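Local coordinates for protein myosin-I heavy chain (Dictyostelium discoideum, PDB 5EJY) that acts as an actin-based motor with ATPase activity in the early steps of phagocytosis and in adhesion, and is represented here by a MyTH4-FERM unit of its tail, at residues E127-T132 / Q168-I173; K290-F295 / V488-E493; C409-C414 / V428-V433. All coordinates share one frame; numbering follows the deposited sequence.

Interaction 1 (E127-T132 / Q168-I173); sequences ELIHFT and QASYFI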
loop_
_atom_site.group_PDB
_atom_site.type_symbol
_atom_site.label_atom_id
_atom_site.label_comp_id
_atom_site.label_asym_id
_atom_site.label_seq_id
_atom_site.Cartn_x
_atom_site.Cartn_y
_atom_site.Cartn_z
ATOM N N GLU A 127 -10.985 -12.110 -19.906
ATOM C CA GLU A 127 -10.602 -10.878 -19.213
ATOM C C GLU A 127 -11.398 -10.701 -17.913
ATOM O O GLU A 127 -10.830 -10.335 -16.883
ATOM C CB GLU A 127 -10.800 -9.661 -20.108
ATOM C CG GLU A 127 -9.785 -9.568 -21.268
ATOM C CD GLU A 127 -10.152 -8.510 -22.295
ATOM O OE1 GLU A 127 -11.222 -7.886 -22.148
ATOM O OE2 GLU A 127 -9.377 -8.310 -23.258
ATOM N N LEU A 128 -12.712 -10.936 -17.979
ATOM C CA LEU A 128 -13.570 -10.916 -16.796
ATOM C C LEU A 128 -13.145 -11.940 -15.763
ATOM O O LEU A 128 -13.130 -11.654 -14.568
ATOM C CB LEU A 128 -15.027 -11.177 -17.173
ATOM C CG LEU A 128 -15.723 -10.076 -17.969
ATOM C CD1 LEU A 128 -17.143 -10.502 -18.366
ATOM C CD2 LEU A 128 -15.751 -8.777 -17.154
ATOM N N ILE A 129 -12.832 -13.148 -16.222
ATOM C CA ILE A 129 -12.350 -14.189 -15.328
ATOM C C ILE A 129 -11.100 -13.698 -14.592
ATOM O O ILE A 129 -10.962 -13.862 -13.377
ATOM C CB ILE A 129 -12.077 -15.504 -16.119
ATOM C CG1 ILE A 129 -13.396 -16.251 -16.363
ATOM C CG2 ILE A 129 -11.136 -16.414 -15.367
ATOM C CD1 ILE A 129 -13.283 -17.389 -17.450
ATOM N N HIS A 130 -10.199 -13.073 -15.337
ATOM C CA HIS A 130 -8.942 -12.595 -14.783
ATOM C C HIS A 130 -9.175 -11.428 -13.797
ATOM O O HIS A 130 -8.558 -11.390 -12.730
ATOM C CB HIS A 130 -8.005 -12.196 -15.932
ATOM C CG HIS A 130 -6.593 -11.933 -15.509
ATOM N ND1 HIS A 130 -5.651 -11.403 -16.363
ATOM C CD2 HIS A 130 -5.967 -12.110 -14.320
ATOM C CE1 HIS A 130 -4.505 -11.264 -15.720
ATOM N NE2 HIS A 130 -4.670 -11.683 -14.479
ATOM N N PHE A 131 -10.077 -10.503 -14.137
ATOM C CA PHE A 131 -10.429 -9.409 -13.211
ATOM C C PHE A 131 -10.946 -10.009 -11.909
ATOM O O PHE A 131 -10.630 -9.531 -10.821
ATOM C CB PHE A 131 -11.556 -8.523 -13.759
ATOM C CG PHE A 131 -11.229 -7.815 -15.053
ATOM C CD1 PHE A 131 -9.949 -7.354 -15.315
ATOM C CD2 PHE A 131 -12.227 -7.588 -15.991
ATOM C CE1 PHE A 131 -9.660 -6.693 -16.498
ATOM C CE2 PHE A 131 -11.944 -6.936 -17.193
ATOM C CZ PHE A 131 -10.658 -6.493 -17.449
ATOM N N THR A 132 -11.770 -11.046 -12.028
ATOM C CA THR A 132 -12.440 -11.617 -10.867
ATOM C C THR A 132 -11.436 -12.349 -9.994
ATOM O O THR A 132 -11.426 -12.170 -8.783
ATOM C CB THR A 132 -13.605 -12.564 -11.292
ATOM O OG1 THR A 132 -14.501 -11.838 -12.135
ATOM C CG2 THR A 132 -14.383 -13.070 -10.064
ATOM N N GLN A 168 -3.675 -18.561 -17.745
ATOM C CA GLN A 168 -2.476 -18.757 -16.945
ATOM C C GLN A 168 -2.317 -17.661 -15.881
ATOM O O GLN A 168 -1.955 -17.952 -14.753
ATOM C CB GLN A 168 -1.223 -18.793 -17.821
ATOM C CG GLN A 168 -1.141 -20.034 -18.694
ATOM C CD GLN A 168 0.228 -20.184 -19.334
ATOM O OE1 GLN A 168 0.593 -19.416 -20.228
ATOM N NE2 GLN A 168 1.002 -21.156 -18.860
ATOM N N ALA A 169 -2.564 -16.416 -16.257
ATOM C CA ALA A 169 -2.425 -15.300 -15.303
ATOM C C ALA A 169 -3.493 -15.362 -14.206
ATOM O O ALA A 169 -3.257 -14.937 -13.064
ATOM C CB ALA A 169 -2.475 -13.975 -16.029
ATOM N N SER A 170 -4.664 -15.898 -14.553
ATOM C CA SER A 170 -5.750 -16.066 -13.582
ATOM C C SER A 170 -5.387 -17.126 -12.568
ATOM O O SER A 170 -5.575 -16.937 -11.382
ATOM C CB SER A 170 -7.061 -16.471 -14.264
ATOM O OG SER A 170 -7.549 -15.443 -15.100
ATOM N N TYR A 171 -4.872 -18.259 -13.036
ATOM C CA TYR A 171 -4.482 -19.317 -12.117
ATOM C C TYR A 171 -3.390 -18.833 -11.173
ATOM O O TYR A 171 -3.435 -19.084 -9.969
ATOM C CB TYR A 171 -3.979 -20.547 -12.895
ATOM C CG TYR A 171 -3.765 -21.751 -12.010
ATOM C CD1 TYR A 171 -4.834 -22.541 -11.623
ATOM C CD2 TYR A 171 -2.496 -22.100 -11.563
ATOM C CE1 TYR A 171 -4.651 -23.648 -10.816
ATOM C CE2 TYR A 171 -2.300 -23.206 -10.756
ATOM C CZ TYR A 171 -3.385 -23.979 -10.387
ATOM O OH TYR A 171 -3.218 -25.079 -9.578
ATOM N N PHE A 172 -2.395 -18.158 -11.735
ATOM C CA PHE A 172 -1.284 -17.659 -10.928
ATOM C C PHE A 172 -1.762 -16.618 -9.893
ATOM O O PHE A 172 -1.355 -16.657 -8.737
ATOM C CB PHE A 172 -0.202 -17.065 -11.831
ATOM C CG PHE A 172 1.033 -16.622 -11.083
ATOM C CD1 PHE A 172 1.805 -17.539 -10.383
ATOM C CD2 PHE A 172 1.415 -15.290 -11.078
ATOM C CE1 PHE A 172 2.941 -17.129 -9.686
ATOM C CE2 PHE A 172 2.554 -14.872 -10.378
ATOM C CZ PHE A 172 3.315 -15.792 -9.686
ATOM N N ILE A 173 -2.633 -15.704 -10.286
ATOM C CA ILE A 173 -3.065 -14.691 -9.284
ATOM C C ILE A 173 -3.889 -15.351 -8.160
ATOM O O ILE A 173 -3.854 -14.921 -7.007
ATOM C CB ILE A 173 -3.754 -13.451 -9.930
ATOM C CG1 ILE A 173 -3.629 -12.212 -9.012
ATOM C CG2 ILE A 173 -5.220 -13.720 -10.268
ATOM C CD1 ILE A 173 -2.210 -11.701 -8.888
#
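His130 lays its imidazole ring against the backbone and short side chains of Ala169 and Ser170, and this meeting accounts for most of the surface buried between the two helices. CG of His130 stands anti to the backbone N (chi1 -169°), placing the root of the ring on the side of helix 161-180. One ring face receives the backbone N of Ser170, which lies 4.0 Å from CD2 of His130. The far end of the imidazole meets a methyl group obliquely: CE1 of His130 is 3.4 Å from CB of Ala169. At the ring edge, near its plane, CG2 of Ile173 makes a looser approach to CD2 of His130, at 4.4 Å.

The hydroxyl of Ser170 packs against the root of the histidine. Its OG is 3.2 Å from CA of His130 and 3.7 Å from CG2 of Ile129. These approaches are to carbon, whereas the polar need of the buried hydroxyl is met within its own helix by a hydrogen bond to the carbonyl O of Ser166. OG lies beside the backbone N of its own residue, a placement compatible with that bond to the preceding turn.

The small residues Ala169 and Ser170 let the helices come close, with CA atoms of His130 and Ser170 4.9 Å apart. Ile195 and Asn198 also touch the histidine side chain. The axes of segments 127-132 and 168-173 are 8.8 Å apart at closest approach and 13° from parallel, so helices 119-133 and 161-180 run side by side here, in the all-helical bundle of the MyTH4 domain.

Interaction 2 (K290-F295 / V488-E493); sequences KKKLFF and VSLIKE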
loop_
_atom_site.group_PDB
_atom_site.type_symbol
_atom_site.label_atom_id
_atom_site.label_comp_id
_atom_site.label_asym_id
_atom_site.label_seq_id
_atom_site.Cartn_x
_atom_site.Cartn_y
_atom_site.Cartn_z
ATOM N N LYS A 290 10.366 4.910 3.356
ATOM C CA LYS A 290 10.945 5.587 4.518
ATOM C C LYS A 290 11.390 4.587 5.561
ATOM O O LYS A 290 10.900 3.464 5.587
ATOM C CB LYS A 290 9.882 6.452 5.229
ATOM C CG LYS A 290 9.359 7.641 4.478
ATOM C CD LYS A 290 8.489 8.450 5.445
ATOM C CE LYS A 290 9.091 8.394 6.860
ATOM N NZ LYS A 290 8.308 9.121 7.922
ATOM N N LYS A 291 12.224 5.035 6.501
ATOM C CA LYS A 291 12.645 4.152 7.579
ATOM C C LYS A 291 11.669 4.230 8.733
ATOM O O LYS A 291 11.474 5.301 9.318
ATOM C CB LYS A 291 14.055 4.476 8.073
ATOM C CG LYS A 291 14.566 3.435 9.063
ATOM C CD LYS A 291 16.058 3.590 9.337
ATOM C CE LYS A 291 16.538 2.511 10.287
ATOM N NZ LYS A 291 18.025 2.471 10.381
ATOM N N LYS A 292 11.070 3.091 9.061
ATOM C CA LYS A 292 10.034 3.040 10.093
ATOM C C LYS A 292 10.596 2.576 11.434
ATOM O O LYS A 292 10.260 3.120 12.498
ATOM C CB LYS A 292 8.923 2.072 9.660
ATOM C CG LYS A 292 7.768 1.917 10.679
ATOM C CD LYS A 292 6.680 0.998 10.100
ATOM C CE LYS A 292 5.538 0.761 11.094
ATOM N NZ LYS A 292 4.544 -0.170 10.465
ATOM N N LEU A 293 11.431 1.545 11.379
ATOM C CA LEU A 293 11.868 0.847 12.592
ATOM C C LEU A 293 13.373 0.971 12.771
ATOM O O LEU A 293 14.133 0.845 11.809
ATOM C CB LEU A 293 11.461 -0.627 12.515
ATOM C CG LEU A 293 9.948 -0.870 12.548
ATOM C CD1 LEU A 293 9.584 -2.203 11.926
ATOM C CD2 LEU A 293 9.443 -0.783 13.986
ATOM N N PHE A 294 13.802 1.232 14.001
ATOM C CA PHE A 294 15.218 1.428 14.279
ATOM C C PHE A 294 15.765 0.342 15.192
ATOM O O PHE A 294 15.748 0.473 16.412
ATOM C CB PHE A 294 15.444 2.823 14.859
ATOM C CG PHE A 294 15.091 3.917 13.898
ATOM C CD1 PHE A 294 13.772 4.300 13.719
ATOM C CD2 PHE A 294 16.070 4.524 13.137
ATOM C CE1 PHE A 294 13.444 5.290 12.821
ATOM C CE2 PHE A 294 15.754 5.515 12.234
ATOM C CZ PHE A 294 14.451 5.904 12.074
ATOM N N PHE A 295 16.253 -0.734 14.583
ATOM C CA PHE A 295 16.742 -1.891 15.325
ATOM C C PHE A 295 18.261 -1.842 15.472
ATOM O O PHE A 295 18.979 -1.438 14.552
ATOM C CB PHE A 295 16.331 -3.183 14.622
ATOM C CG PHE A 295 14.846 -3.424 14.603
ATOM C CD1 PHE A 295 14.036 -2.952 15.623
ATOM C CD2 PHE A 295 14.260 -4.143 13.570
ATOM C CE1 PHE A 295 12.668 -3.185 15.609
ATOM C CE2 PHE A 295 12.894 -4.377 13.557
ATOM C CZ PHE A 295 12.102 -3.899 14.578
ATOM N N VAL A 488 0.308 1.771 16.839
ATOM C CA VAL A 488 0.061 0.394 17.271
ATOM C C VAL A 488 1.120 -0.571 16.730
ATOM O O VAL A 488 1.679 -1.383 17.476
ATOM C CB VAL A 488 -1.343 -0.102 16.838
ATOM C CG1 VAL A 488 -1.484 -1.624 17.057
ATOM C CG2 VAL A 488 -2.444 0.660 17.586
ATOM N N SER A 489 1.400 -0.496 15.429
ATOM C CA SER A 489 2.353 -1.434 14.840
ATOM C C SER A 489 3.777 -1.196 15.339
ATOM O O SER A 489 4.546 -2.136 15.485
ATOM C CB SER A 489 2.293 -1.423 13.294
ATOM O OG SER A 489 2.725 -0.180 12.781
ATOM N N LEU A 490 4.131 0.055 15.612
ATOM C CA LEU A 490 5.454 0.332 16.167
ATOM C C LEU A 490 5.581 -0.329 17.536
ATOM O O LEU A 490 6.588 -0.956 17.846
ATOM C CB LEU A 490 5.685 1.834 16.312
ATOM C CG LEU A 490 5.958 2.617 15.029
ATOM C CD1 LEU A 490 5.997 4.120 15.327
ATOM C CD2 LEU A 490 7.273 2.141 14.401
ATOM N N ILE A 491 4.552 -0.190 18.363
ATOM C CA ILE A 491 4.618 -0.790 19.689
ATOM C C ILE A 491 4.767 -2.304 19.564
ATOM O O ILE A 491 5.637 -2.911 20.199
ATOM C CB ILE A 491 3.404 -0.425 20.546
ATOM C CG1 ILE A 491 3.417 1.085 20.815
ATOM C CG2 ILE A 491 3.433 -1.221 21.866
ATOM C CD1 ILE A 491 2.190 1.616 21.579
ATOM N N LYS A 492 3.940 -2.911 18.714
ATOM C CA LYS A 492 4.008 -4.354 18.517
ATOM C C LYS A 492 5.340 -4.829 17.923
ATOM O O LYS A 492 5.882 -5.852 18.349
ATOM C CB LYS A 492 2.831 -4.828 17.660
ATOM C CG LYS A 492 1.480 -4.631 18.357
ATOM C CD LYS A 492 0.336 -5.189 17.533
ATOM C CE LYS A 492 -0.860 -5.535 18.410
ATOM N NZ LYS A 492 -1.479 -4.335 19.013
ATOM N N GLU A 493 5.865 -4.100 16.938
ATOM C CA GLU A 493 7.114 -4.503 16.295
ATOM C C GLU A 493 8.351 -4.341 17.187
ATOM O O GLU A 493 9.238 -5.197 17.190
ATOM C CB GLU A 493 7.318 -3.740 14.984
ATOM C CG GLU A 493 6.255 -4.020 13.942
ATOM C CD GLU A 493 6.520 -5.303 13.174
ATOM O OE1 GLU A 493 7.328 -6.134 13.649
ATOM O OE2 GLU A 493 5.930 -5.472 12.086
#
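Leu293 and Leu490 are the residues whose CA atoms come nearest, 7.4 Å apart, where the chain leaves strand 285-291 as a loop and passes helix 484-499. CD2 of Leu490 is the shared apolar contact point, 3.7 Å from CD2 of Leu293 and 3.8 Å from CG of Lys292. The two leucine side chains slide past each other in opposite directions. Leu293 also crosses Glu493 at about a right angle, its CD2 lying 3.8 Å from CB of the glutamate.

This brings together two lobes of the FERM domain: the strand ends the ubiquitin-like lobe, and the helix is the C-terminal one of the PH-like lobe. Lys292 supplies one polar link between them. Its CG is anti to the backbone N (chi1 179°) and the chain runs on extended, so that NZ of Lys292 donates a 2.9 Å hydrogen bond to OG of Ser489. That NZ also forms a salt bridge with Asp257, while OG of Ser489 is further bonded to the carbonyls of Gln485 and Lys486, one helical turn back. A leucine in place of Lys292 would probably leave Asp257 without its positive mate and Ser489 OG without a donor from the loop.

Further along, CZ of Phe295 comes within 4.1 Å of the carbonyl O of Glu493, and its ring stacks with that of Tyr497 on the next turn of the helix.

Interaction 3 (C409-C414 / V428-V433); sequences CSLVVC and VLALNV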
loop_
_atom_site.group_PDB
_atom_site.type_symbol
_atom_site.label_atom_id
_atom_site.label_comp_id
_atom_site.label_asym_id
_atom_site.label_seq_id
_atom_site.Cartn_x
_atom_site.Cartn_y
_atom_site.Cartn_z
ATOM N N CYS A 409 14.914 7.370 16.138
ATOM C CA CYS A 409 13.625 7.079 16.760
ATOM C C CYS A 409 12.515 7.050 15.717
ATOM O O CYS A 409 12.530 7.844 14.782
ATOM C CB CYS A 409 13.265 8.178 17.769
ATOM S SG CYS A 409 14.326 8.263 19.223
ATOM N N SER A 410 11.532 6.179 15.917
ATOM C CA SER A 410 10.309 6.201 15.118
ATOM C C SER A 410 9.409 7.284 15.711
ATOM O O SER A 410 9.076 7.232 16.892
ATOM C CB SER A 410 9.604 4.843 15.185
ATOM O OG SER A 410 10.510 3.766 14.952
ATOM N N LEU A 411 9.010 8.250 14.893
ATOM C CA LEU A 411 8.360 9.455 15.393
ATOM C C LEU A 411 6.860 9.437 15.138
ATOM O O LEU A 411 6.409 9.046 14.057
ATOM C CB LEU A 411 8.970 10.690 14.732
ATOM C CG LEU A 411 10.478 10.868 14.907
ATOM C CD1 LEU A 411 10.928 12.168 14.273
ATOM C CD2 LEU A 411 10.851 10.808 16.394
ATOM N N VAL A 412 6.095 9.875 16.135
ATOM C CA VAL A 412 4.643 9.958 16.023
ATOM C C VAL A 412 4.154 11.239 16.701
ATOM O O VAL A 412 4.427 11.463 17.883
ATOM C CB VAL A 412 3.946 8.753 16.697
ATOM C CG1 VAL A 412 2.430 8.839 16.511
ATOM C CG2 VAL A 412 4.484 7.432 16.144
ATOM N N VAL A 413 3.437 12.073 15.957
ATOM C CA VAL A 413 2.877 13.310 16.511
ATOM C C VAL A 413 1.578 12.996 17.250
ATOM O O VAL A 413 0.666 12.384 16.685
ATOM C CB VAL A 413 2.599 14.350 15.405
ATOM C CG1 VAL A 413 1.934 15.609 15.983
ATOM C CG2 VAL A 413 3.882 14.707 14.671
ATOM N N CYS A 414 1.494 13.412 18.515
ATOM C CA CYS A 414 0.340 13.093 19.336
ATOM C C CYS A 414 -0.203 14.290 20.110
ATOM O O CYS A 414 0.433 15.342 20.216
ATOM C CB CYS A 414 0.672 11.996 20.356
ATOM S SG CYS A 414 1.284 10.463 19.674
ATOM N N VAL A 428 5.379 14.486 21.264
ATOM C CA VAL A 428 5.831 13.538 20.246
ATOM C C VAL A 428 6.094 12.241 20.987
ATOM O O VAL A 428 6.633 12.251 22.097
ATOM C CB VAL A 428 7.123 14.039 19.578
ATOM C CG1 VAL A 428 7.828 12.913 18.805
ATOM C CG2 VAL A 428 6.826 15.228 18.658
ATOM N N LEU A 429 5.659 11.126 20.422
ATOM C CA LEU A 429 6.140 9.840 20.902
ATOM C C LEU A 429 7.324 9.449 20.031
ATOM O O LEU A 429 7.209 9.364 18.804
ATOM C CB LEU A 429 5.052 8.772 20.857
ATOM C CG LEU A 429 3.913 8.966 21.861
ATOM C CD1 LEU A 429 2.932 7.798 21.831
ATOM C CD2 LEU A 429 4.492 9.135 23.273
ATOM N N ALA A 430 8.473 9.257 20.662
ATOM C CA ALA A 430 9.667 8.829 19.952
ATOM C C ALA A 430 9.977 7.409 20.401
ATOM O O ALA A 430 10.392 7.194 21.543
ATOM C CB ALA A 430 10.826 9.771 20.265
ATOM N N LEU A 431 9.737 6.432 19.525
ATOM C CA LEU A 431 9.912 5.031 19.906
ATOM C C LEU A 431 11.227 4.445 19.378
ATOM O O LEU A 431 11.591 4.626 18.211
ATOM C CB LEU A 431 8.723 4.163 19.458
ATOM C CG LEU A 431 7.346 4.447 20.076
ATOM C CD1 LEU A 431 6.750 5.694 19.452
ATOM C CD2 LEU A 431 6.412 3.262 19.901
ATOM N N ASN A 432 11.948 3.760 20.258
ATOM C CA ASN A 432 13.173 3.071 19.870
ATOM C C ASN A 432 13.304 1.820 20.725
ATOM O O ASN A 432 12.369 1.476 21.458
ATOM C CB ASN A 432 14.389 3.997 19.995
ATOM C CG ASN A 432 14.547 4.575 21.393
ATOM O OD1 ASN A 432 14.136 3.964 22.371
ATOM N ND2 ASN A 432 15.140 5.756 21.486
ATOM N N VAL A 433 14.434 1.126 20.643
ATOM C CA VAL A 433 14.586 -0.112 21.409
ATOM C C VAL A 433 14.603 0.137 22.920
ATOM O O VAL A 433 14.393 -0.784 23.702
ATOM C CB VAL A 433 15.858 -0.897 21.006
ATOM C CG1 VAL A 433 15.754 -1.369 19.546
ATOM C CG2 VAL A 433 17.108 -0.042 21.240
#
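The carbonyl O of Leu431 is approached by two groups of segment 409-414. N of Ser410 gives it a hydrogen bond of 2.8 Å that is nearly straight (163° at the hydrogen) and lies in the carbonyl plane, and CA of Cys409 adds a CA-H...O contact at 3.5 Å. In return, N of Leu431 bonds O of Ser410 at 2.8 Å, completing a hydrogen-bonded antiparallel pair. Val412 and Leu429 form the next such pair; here the bond from N of Val412 to O of Leu429 is the more bent, at 141°.

Between these pairs, Leu411 and Ala430 make a non-hydrogen-bonded one, with CD2 of Leu411 4.0 Å from CB of Ala430. Val428 lies on that same face, and CB of Cys409 reaches CB of Ala430 at 3.8 Å. On the face carrying Ser410, Val412, Leu429 and Leu431, helix 484-499 packs through Leu490 and Ile491. SG of Cys414, beside its own backbone N (chi1 -57°), meets CG of Leu429 at 3.7 Å.

The two strands open the antiparallel sheet of the PH-like FERM lobe, with 410-415 at its edge. Backbone bonds thus fix the register, while the side-chain contacts across the strands are mostly apolar. The edge strand's outward carbonyls bond elsewhere: O of Leu411 to NZ of Lys486 in helix 484-499, O of Val413 to OG1 of Thr481 just before it; side chains, not another strand, satisfy them.

In the fold
Interaction 1 comes first along the chain and belongs to the helical MyTH4 domain, whereas interactions 2 and 3 both lie in the FERM region. The centre of interaction 1 is about 35 Å from that of interaction 2 and about 43 Å from that of interaction 3, on the other side of the chain's centre. Interactions 2 and 3 have centres about 9 Å apart, and the hairpin of 3 comes from chain between the segments of 2. They touch through Lys292 and Phe294 against Cys409, Ser410 and Val433, and helix 484-499, one side of interaction 2, also packs on the strands of 3. The ubiquitin-like lobe thus meets sheet and helix of the PH-like lobe at neighbouring contacts.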